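Local coordinates for amidohydrolase 3 domain-containing protein (PDB 3IGH) that is uncharacterised but probably acts as a metal-dependent amidohydrolase on carbon-nitrogen bonds other than peptide bonds, at residues Phe264-Leu269 with His314-Lys319; Tyr280-Ser285 with Val372-Glu377. All coordinates share one frame; numbering follows the deposited sequence. Where two conformers were deposited one is given.

Overall arrangement
From the N terminus, the chain passes through a small beta-rich region before entering the TIM-type barrel of the amidohydrolase family, where strand 256-264 leads into a long loop that ends at helix 294-305. Both contacts start from this loop. Contact 1 ties its beginning, 264-269, to 314-319, the end of the neighbouring parallel strand 310-315 and the start of helix 318-331. Contact 2 ties a later part, 280-285, to helix 371-375, closing a wider span of chain. The segments alternate in sequence, so the two closures cross instead of nesting. Their centres lie about 15 Å apart, and Leu269 O and Arg374 NE join them in a probable hydrogen bond.

Contact 1 of 2, residues Phe264-Leu269 with His314-Lys319; sequences FTDGSL and HAIGDK. With SO4 (sulfate ion), chain B.
His314 projects from near the end of its strand between Phe264 and the loop at Asp266 and Gly267. His314 CB lies 3.6 Å from Phe264 CD1, and CG, anti to the backbone N (chi1 166°), is set against that same carbon, which lies over one imidazole face; the ring planes are 43° apart. Both ring nitrogens are gripped. His314 ND1 donates a nearly straight hydrogen bond to sulfate O4, 2.8 Å away. His314 NE2 donates to Gly267 O at 3.0 Å, in the imidazole plane but from above the carbonyl plane. Asp266 OD1 lies in the ring plane at the CD2 edge, Asp266 O obliquely beside it; CE1 lies between the Gly267 and sulfate oxygens.

Phe264 and His314 form a parallel bridge between adjacent strands of the TIM-type barrel, both side chains on one face. The sulfate, probably from the crystallisation liquor, also binds His67, Lys262 and His339 at the C-terminal strand ends, where amidohydrolases have their active site, consistent with its marking the catalytic pocket.

Just past the bridge, His314 O accepts from both Thr265 N and Thr265 OG1, the hydroxyl at 2.6 Å. The Asp266 carboxylate spans two successive amides through its syn lone pairs: OD1 takes Ile316 N at 3.0 Å and OD2 takes Gly317 N at 2.7 Å. Further along, Ile316 CG2 packs 3.7 Å from Leu269 CG.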
ATOM      1  N   PHE A 264     -16.841 -11.315 -14.398  1.00 28.98           N
ATOM      2  CA  PHE A 264     -18.112 -12.044 -14.506  1.00 31.01           C
ATOM      3  C   PHE A 264     -18.157 -12.823 -15.812  1.00 36.90           C
ATOM      4  O   PHE A 264     -17.783 -12.303 -16.859  1.00 31.21           O
ATOM      5  CB  PHE A 264     -19.283 -11.057 -14.505  1.00 33.09           C
ATOM      6  CG  PHE A 264     -19.446 -10.307 -13.217  1.00 36.67           C
ATOM      7  CD1 PHE A 264     -20.302 -10.789 -12.224  1.00 45.48           C
ATOM      8  CD2 PHE A 264     -18.752  -9.120 -12.992  1.00 35.15           C
ATOM      9  CE1 PHE A 264     -20.460 -10.099 -11.024  1.00 52.10           C
ATOM     10  CE2 PHE A 264     -18.895  -8.426 -11.788  1.00 40.68           C
ATOM     11  CZ  PHE A 264     -19.754  -8.915 -10.806  1.00 46.71           C
ATOM     12  N   THR A 265     -18.597 -14.071 -15.748  1.00 30.09           N
ATOM     13  CA  THR A 265     -18.946 -14.811 -16.959  1.00 29.54           C
ATOM     14  C   THR A 265     -20.449 -14.763 -17.223  1.00 39.03           C
ATOM     15  O   THR A 265     -20.856 -14.588 -18.364  1.00 40.91           O
ATOM     16  CB  THR A 265     -18.516 -16.283 -16.910  1.00 30.25           C
ATOM     17  OG1 THR A 265     -19.016 -16.891 -15.711  1.00 36.67           O
ATOM     18  CG2 THR A 265     -17.003 -16.402 -16.957  1.00 34.92           C
ATOM     19  N   ASP A 266     -21.265 -14.928 -16.174  1.00 33.48           N
ATOM     20  CA  ASP A 266     -22.720 -15.042 -16.347  1.00 31.14           C
ATOM     21  C   ASP A 266     -23.552 -14.309 -15.291  1.00 34.86           C
ATOM     22  O   ASP A 266     -23.020 -13.556 -14.476  1.00 32.89           O
ATOM     23  CB  ASP A 266     -23.152 -16.517 -16.479  1.00 28.96           C
ATOM     24  CG  ASP A 266     -22.999 -17.316 -15.186  1.00 31.18           C
ATOM     25  OD1 ASP A 266     -22.308 -16.879 -14.243  1.00 31.31           O
ATOM     26  OD2 ASP A 266     -23.545 -18.439 -15.130  1.00 29.61           O
ATOM     27  N   GLY A 267     -24.867 -14.513 -15.329  1.00 34.37           N
ATOM     28  CA  GLY A 267     -25.753 -13.898 -14.346  1.00 28.27           C
ATOM     29  C   GLY A 267     -26.093 -14.890 -13.253  1.00 35.84           C
ATOM     30  O   GLY A 267     -25.223 -15.625 -12.769  1.00 29.45           O
ATOM     31  N   SER A 268     -27.373 -14.954 -12.904  1.00 28.95           N
ATOM     32  CA  SER A 268     -27.816 -15.779 -11.781  1.00 31.75           C
ATOM     33  C   SER A 268     -28.920 -16.755 -12.181  1.00 29.50           C
ATOM     34  O   SER A 268     -29.615 -16.545 -13.175  1.00 31.55           O
ATOM     35  CB  SER A 268     -28.302 -14.876 -10.641  1.00 35.67           C
ATOM     36  OG  SER A 268     -29.425 -14.101 -11.048  1.00 51.59           O
ATOM     37  N   LEU A 269     -29.080 -17.812 -11.394  1.00 28.38           N
ATOM     38  CA  LEU A 269     -30.131 -18.800 -11.646  1.00 34.71           C
ATOM     39  C   LEU A 269     -31.528 -18.248 -11.430  1.00 32.49           C
ATOM     40  O   LEU A 269     -32.444 -18.630 -12.145  1.00 33.30           O
ATOM     41  CB  LEU A 269     -29.921 -20.068 -10.826  1.00 34.16           C
ATOM     42  CG  LEU A 269     -28.735 -20.909 -11.296  1.00 33.42           C
ATOM     43  CD1 LEU A 269     -28.308 -21.842 -10.185  1.00 34.96           C
ATOM     44  CD2 LEU A 269     -29.038 -21.666 -12.604  1.00 30.43           C
ATOM     45  N   HIS A 314     -16.736 -14.719 -11.326  1.00 28.37           N
ATOM     46  CA  HIS A 314     -18.102 -15.186 -11.059  1.00 28.45           C
ATOM     47  C   HIS A 314     -18.500 -16.197 -12.135  1.00 32.86           C
ATOM     48  O   HIS A 314     -18.471 -15.881 -13.330  1.00 32.41           O
ATOM     49  CB  HIS A 314     -19.017 -13.954 -11.084  1.00 29.02           C
ATOM     50  CG  HIS A 314     -20.491 -14.243 -11.160  1.00 33.22           C
ATOM     51  ND1 HIS A 314     -21.378 -13.789 -10.206  1.00 39.22           N
ATOM     52  CD2 HIS A 314     -21.243 -14.859 -12.106  1.00 35.65           C
ATOM     53  CE1 HIS A 314     -22.605 -14.142 -10.544  1.00 38.97           C
ATOM     54  NE2 HIS A 314     -22.551 -14.803 -11.687  1.00 37.40           N
ATOM     55  N   ALA A 315     -18.878 -17.398 -11.707  1.00 30.89           N
ATOM     56  CA  ALA A 315     -19.471 -18.406 -12.600  1.00 30.55           C
ATOM     57  C   ALA A 315     -20.529 -19.203 -11.844  1.00 29.62           C
ATOM     58  O   ALA A 315     -20.205 -19.983 -10.959  1.00 28.56           O
ATOM     59  CB  ALA A 315     -18.399 -19.342 -13.153  1.00 25.81           C
ATOM     60  N   ILE A 316     -21.794 -19.000 -12.199  1.00 30.41           N
ATOM     61  CA  ILE A 316     -22.896 -19.703 -11.542  1.00 31.37           C
ATOM     62  C   ILE A 316     -23.300 -20.937 -12.371  1.00 28.34           C
ATOM     63  O   ILE A 316     -23.300 -22.058 -11.865  1.00 31.17           O
ATOM     64  CB  ILE A 316     -24.066 -18.719 -11.228  1.00 30.47           C
ATOM     65  CG1 ILE A 316     -23.627 -17.778 -10.100  1.00 26.08           C
ATOM     66  CG2 ILE A 316     -25.336 -19.463 -10.794  1.00 27.64           C
ATOM     67  CD1 ILE A 316     -24.680 -16.784  -9.622  1.00 33.24           C
ATOM     68  N   GLY A 317     -23.604 -20.731 -13.648  1.00 28.12           N
ATOM     69  CA  GLY A 317     -24.005 -21.834 -14.527  1.00 30.70           C
ATOM     70  C   GLY A 317     -22.850 -22.755 -14.867  1.00 33.61           C
ATOM     71  O   GLY A 317     -21.677 -22.375 -14.735  1.00 30.25           O
ATOM     72  N   ASP A 318     -23.168 -23.973 -15.299  1.00 30.66           N
ATOM     73  CA  ASP A 318     -22.122 -24.951 -15.589  1.00 32.34           C
ATOM     74  C   ASP A 318     -21.334 -24.614 -16.860  1.00 31.33           C
ATOM     75  O   ASP A 318     -20.140 -24.904 -16.941  1.00 33.17           O
ATOM     76  CB  ASP A 318     -22.682 -26.376 -15.649  1.00 32.04           C
ATOM     77  CG  ASP A 318     -23.561 -26.612 -16.857  1.00 35.26           C
ATOM     78  OD1 ASP A 318     -24.617 -25.952 -16.997  1.00 33.11           O
ATOM     79  OD2 ASP A 318     -23.180 -27.463 -17.679  1.00 32.80           O
ATOM     80  N   LYS A 319     -21.989 -23.990 -17.837  1.00 31.11           N
ATOM     81  CA  LYS A 319     -21.268 -23.543 -19.038  1.00 35.76           C
ATOM     82  C   LYS A 319     -20.389 -22.329 -18.729  1.00 32.51           C
ATOM     83  O   LYS A 319     -19.294 -22.202 -19.265  1.00 34.57           O
ATOM     84  CB  LYS A 319     -22.218 -23.233 -20.196  1.00 32.12           C
ATOM     85  CG  LYS A 319     -21.506 -23.006 -21.524  1.00 36.21           C
ATOM     86  CD  LYS A 319     -22.492 -22.820 -22.670  1.00 38.87           C
ATOM     87  CE  LYS A 319     -21.810 -23.141 -23.996  1.00 54.22           C
ATOM     88  NZ  LYS A 319     -22.773 -23.130 -25.134  1.00 61.51           N
TER
HETATM   89  S   SO4 B   1     -21.497 -11.572  -7.328  1.00 55.65           S
HETATM   90  O1  SO4 B   1     -20.853 -10.602  -6.465  1.00 45.31           O
HETATM   91  O2  SO4 B   1     -22.461 -12.332  -6.548  1.00 62.11           O
HETATM   92  O3  SO4 B   1     -22.217 -10.869  -8.381  1.00 61.71           O
HETATM   93  O4  SO4 B   1     -20.484 -12.482  -7.875  1.00 50.26           O

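Contact 2 of 2, residues Tyr280-Ser285 with Val372-Glu377; sequences YSDDPS and VERVGE. With SO4 (sulfate ion), chain L.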
ATOM      1  N   TYR A 280     -32.918 -24.044 -19.533  1.00 33.96           N
ATOM      2  CA  TYR A 280     -33.544 -24.078 -18.207  1.00 36.11           C
ATOM      3  C   TYR A 280     -34.727 -25.034 -18.200  1.00 37.60           C
ATOM      4  O   TYR A 280     -35.453 -25.143 -19.192  1.00 36.30           O
ATOM      5  CB  TYR A 280     -33.996 -22.676 -17.794  1.00 31.39           C
ATOM      6  CG  TYR A 280     -32.873 -21.856 -17.197  1.00 38.57           C
ATOM      7  CD1 TYR A 280     -31.946 -21.201 -18.014  1.00 35.73           C
ATOM      8  CD2 TYR A 280     -32.721 -21.757 -15.816  1.00 33.97           C
ATOM      9  CE1 TYR A 280     -30.902 -20.452 -17.466  1.00 34.62           C
ATOM     10  CE2 TYR A 280     -31.681 -21.009 -15.252  1.00 30.32           C
ATOM     11  CZ  TYR A 280     -30.775 -20.368 -16.089  1.00 35.57           C
ATOM     12  OH  TYR A 280     -29.753 -19.640 -15.547  1.00 31.51           O
ATOM     13  N   SER A 281     -34.901 -25.744 -17.092  1.00 40.24           N
ATOM     14  CA  SER A 281     -35.979 -26.724 -16.982  1.00 40.80           C
ATOM     15  C   SER A 281     -37.364 -26.086 -16.911  1.00 36.44           C
ATOM     16  O   SER A 281     -38.341 -26.682 -17.361  1.00 43.42           O
ATOM     17  CB  SER A 281     -35.731 -27.654 -15.804  1.00 38.59           C
ATOM     18  OG  SER A 281     -34.527 -28.364 -16.011  1.00 36.44           O
ATOM     19  N   ASP A 282     -37.445 -24.869 -16.382  1.00 38.78           N
ATOM     20  CA  ASP A 282     -38.723 -24.147 -16.310  1.00 37.03           C
ATOM     21  C   ASP A 282     -38.840 -23.009 -17.326  1.00 38.99           C
ATOM     22  O   ASP A 282     -39.782 -22.214 -17.271  1.00 45.51           O
ATOM     23  CB  ASP A 282     -38.987 -23.635 -14.885  1.00 45.27           C
ATOM     24  CG  ASP A 282     -37.905 -22.675 -14.378  1.00 44.15           C
ATOM     25  OD1 ASP A 282     -36.862 -22.489 -15.052  1.00 41.71           O
ATOM     26  OD2 ASP A 282     -38.102 -22.102 -13.285  1.00 38.09           O
ATOM     27  N   ASP A 283     -37.860 -22.921 -18.228  1.00 44.39           N
ATOM     28  CA  ASP A 283     -37.917 -22.014 -19.379  1.00 44.73           C
ATOM     29  C   ASP A 283     -37.038 -22.595 -20.483  1.00 49.03           C
ATOM     30  O   ASP A 283     -35.849 -22.258 -20.585  1.00 44.48           O
ATOM     31  CB  ASP A 283     -37.468 -20.595 -19.000  1.00 39.48           C
ATOM     32  CG  ASP A 283     -37.778 -19.555 -20.075  1.00 51.09           C
ATOM     33  OD1 ASP A 283     -38.145 -19.915 -21.217  1.00 47.12           O
ATOM     34  OD2 ASP A 283     -37.647 -18.352 -19.768  1.00 55.05           O
ATOM     35  N   PRO A 284     -37.622 -23.474 -21.322  1.00 46.63           N
ATOM     36  CA  PRO A 284     -36.865 -24.154 -22.372  1.00 44.40           C
ATOM     37  C   PRO A 284     -36.408 -23.228 -23.509  1.00 39.01           C
ATOM     38  O   PRO A 284     -35.647 -23.663 -24.365  1.00 43.11           O
ATOM     39  CB  PRO A 284     -37.859 -25.208 -22.901  1.00 49.65           C
ATOM     40  CG  PRO A 284     -38.951 -25.282 -21.862  1.00 51.26           C
ATOM     41  CD  PRO A 284     -39.035 -23.897 -21.318  1.00 50.56           C
ATOM     42  N   SER A 285     -36.860 -21.974 -23.504  1.00 36.80           N
ATOM     43  CA  SER A 285     -36.496 -21.013 -24.541  1.00 43.64           C
ATOM     44  C   SER A 285     -35.137 -20.338 -24.298  1.00 48.19           C
ATOM     45  O   SER A 285     -34.614 -19.660 -25.189  1.00 44.99           O
ATOM     46  CB  SER A 285     -37.591 -19.956 -24.718  1.00 43.08           C
ATOM     47  OG  SER A 285     -37.544 -18.961 -23.708  1.00 49.96           O
ATOM     48  N   VAL A 372     -34.378 -26.190  -7.888  1.00 33.74           N
ATOM     49  CA  VAL A 372     -34.681 -27.456  -8.564  1.00 33.58           C
ATOM     50  C   VAL A 372     -35.634 -27.236  -9.748  1.00 32.30           C
ATOM     51  O   VAL A 372     -35.576 -27.966 -10.732  1.00 37.83           O
ATOM     52  CB  VAL A 372     -35.211 -28.547  -7.589  1.00 35.91           C
ATOM     53  CG1 VAL A 372     -35.403 -29.881  -8.300  1.00 40.64           C
ATOM     54  CG2 VAL A 372     -34.277 -28.724  -6.390  1.00 35.19           C
ATOM     55  N   GLU A 373     -36.484 -26.209  -9.677  1.00 33.90           N
ATOM     56  CA  GLU A 373     -37.308 -25.843 -10.835  1.00 37.73           C
ATOM     57  C   GLU A 373     -36.458 -25.304 -11.995  1.00 39.64           C
ATOM     58  O   GLU A 373     -36.717 -25.624 -13.156  1.00 35.96           O
ATOM     59  CB  GLU A 373     -38.389 -24.827 -10.469  1.00 38.13           C
ATOM     60  CG  GLU A 373     -39.604 -25.446  -9.785  1.00 47.50           C
ATOM     61  CD  GLU A 373     -39.290 -25.864  -8.371  1.00 56.91           C
ATOM     62  OE1 GLU A 373     -39.417 -27.069  -8.067  1.00 57.93           O
ATOM     63  OE2 GLU A 373     -38.873 -24.986  -7.583  1.00 51.49           O
ATOM     64  N   ARG A 374     -35.450 -24.492 -11.670  1.00 34.06           N
ATOM     65  CA  ARG A 374     -34.528 -23.958 -12.690  1.00 32.07           C
ATOM     66  C   ARG A 374     -33.736 -25.037 -13.432  1.00 30.00           C
ATOM     67  O   ARG A 374     -33.633 -24.999 -14.665  1.00 33.88           O
ATOM     68  CB  ARG A 374     -33.540 -22.959 -12.077  1.00 29.41           C
ATOM     69  CG  ARG A 374     -34.161 -21.697 -11.488  1.00 27.82           C
ATOM     70  CD  ARG A 374     -34.861 -20.827 -12.530  1.00 29.37           C
ATOM     71  NE  ARG A 374     -35.279 -19.544 -11.951  1.00 32.23           N
ATOM     72  CZ  ARG A 374     -36.407 -19.358 -11.264  1.00 41.08           C
ATOM     73  NH1 ARG A 374     -36.689 -18.161 -10.770  1.00 35.20           N
ATOM     74  NH2 ARG A 374     -37.256 -20.367 -11.068  1.00 33.94           N
ATOM     75  N   VAL A 375     -33.170 -25.984 -12.690  1.00 30.70           N
ATOM     76  CA  VAL A 375     -32.215 -26.930 -13.266  1.00 35.20           C
ATOM     77  C   VAL A 375     -32.748 -28.344 -13.459  1.00 39.04           C
ATOM     78  O   VAL A 375     -32.125 -29.150 -14.162  1.00 34.08           O
ATOM     79  CB  VAL A 375     -30.857 -26.966 -12.484  1.00 38.51           C
ATOM     80  CG1 VAL A 375     -30.290 -25.555 -12.321  1.00 32.97           C
ATOM     81  CG2 VAL A 375     -30.999 -27.671 -11.120  1.00 33.87           C
ATOM     82  N   GLY A 376     -33.888 -28.658 -12.843  1.00 37.61           N
ATOM     83  CA  GLY A 376     -34.464 -30.004 -12.968  1.00 39.96           C
ATOM     84  C   GLY A 376     -33.747 -31.064 -12.149  1.00 41.24           C
ATOM     85  O   GLY A 376     -32.623 -30.849 -11.671  1.00 35.75           O
ATOM     86  N   GLU A 377     -34.372 -32.216 -12.019  1.00 40.72           N
ATOM     87  CA  GLU A 377     -33.806 -33.298 -11.254  0.50 42.31           C
ATOM     88  C   GLU A 377     -32.560 -33.910 -11.786  1.00 41.31           C
ATOM     89  O   GLU A 377     -31.743 -34.394 -11.075  1.00 41.82           O
ATOM     90  CB  GLU A 377     -34.808 -34.405 -11.017  0.50 47.37           C
ATOM     91  CG  GLU A 377     -34.815 -34.883  -9.609  0.50 50.65           C
ATOM     92  CD  GLU A 377     -35.960 -34.298  -8.846  0.50 65.82           C
ATOM     93  OE1 GLU A 377     -36.478 -33.266  -9.284  0.50 73.84           O
ATOM     94  OE2 GLU A 377     -36.382 -34.884  -7.838  0.50 61.79           O
TER
HETATM   95  S   SO4 L  11     -35.846 -33.120 -15.092  0.50 56.74           S
HETATM   96  O1  SO4 L  11     -36.635 -32.638 -13.960  0.50 55.38           O
HETATM   97  O2  SO4 L  11     -36.199 -32.360 -16.288  0.50 56.47           O
HETATM   98  O3  SO4 L  11     -34.427 -32.939 -14.824  0.50 48.64           O
HETATM   99  O4  SO4 L  11     -36.108 -34.540 -15.304  0.50 63.68           O
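Tyr280, Ser281 and Asp282 pack against the C-terminal turn of helix 371-375, joining the long loop after barrel strand 256-264 to a short peripheral helix of the TIM-type amidohydrolase fold. Ser281 N donates to Arg374 O at 2.8 Å, and the same oxygen lies 3.6 Å from Tyr280 CD2. The tyrosine ring passes obliquely by Arg374, with CD2 and CE2 near the arginine CB, and its hydroxyl is hydrogen-bonded to Ala274 O.

Asp282 holds CG between its backbone N and carbonyl carbon, which places Asp282 CG 3.4 Å from Glu373 O. Asp282 OD1 and OD2 each lie 3.6 Å from Arg374 CD. The arginine chain bends at chi2 (-64°), carrying CD to this carboxylate. Asp282 OD2 forms a salt bridge with Arg374 NH2 at 2.9 Å. The hydrogen bond within it is weak, its N-H...O angle being 122°, and the two flat groups are turned 37° apart. Arg272 supplies a second salt-bridge partner to OD2, whose negative charge would offset the closeness of the two arginines.

At the helix end, Gly376 turns away with positive phi and, having no side chain, lets the Ser281 hydroxyl approach its backbone. Beyond it, Glu377 N donates to a sulfate ion. Ser281 OG, hydrogen-bonded to Arg379 NH2, sits 3.1 Å from Val375 C.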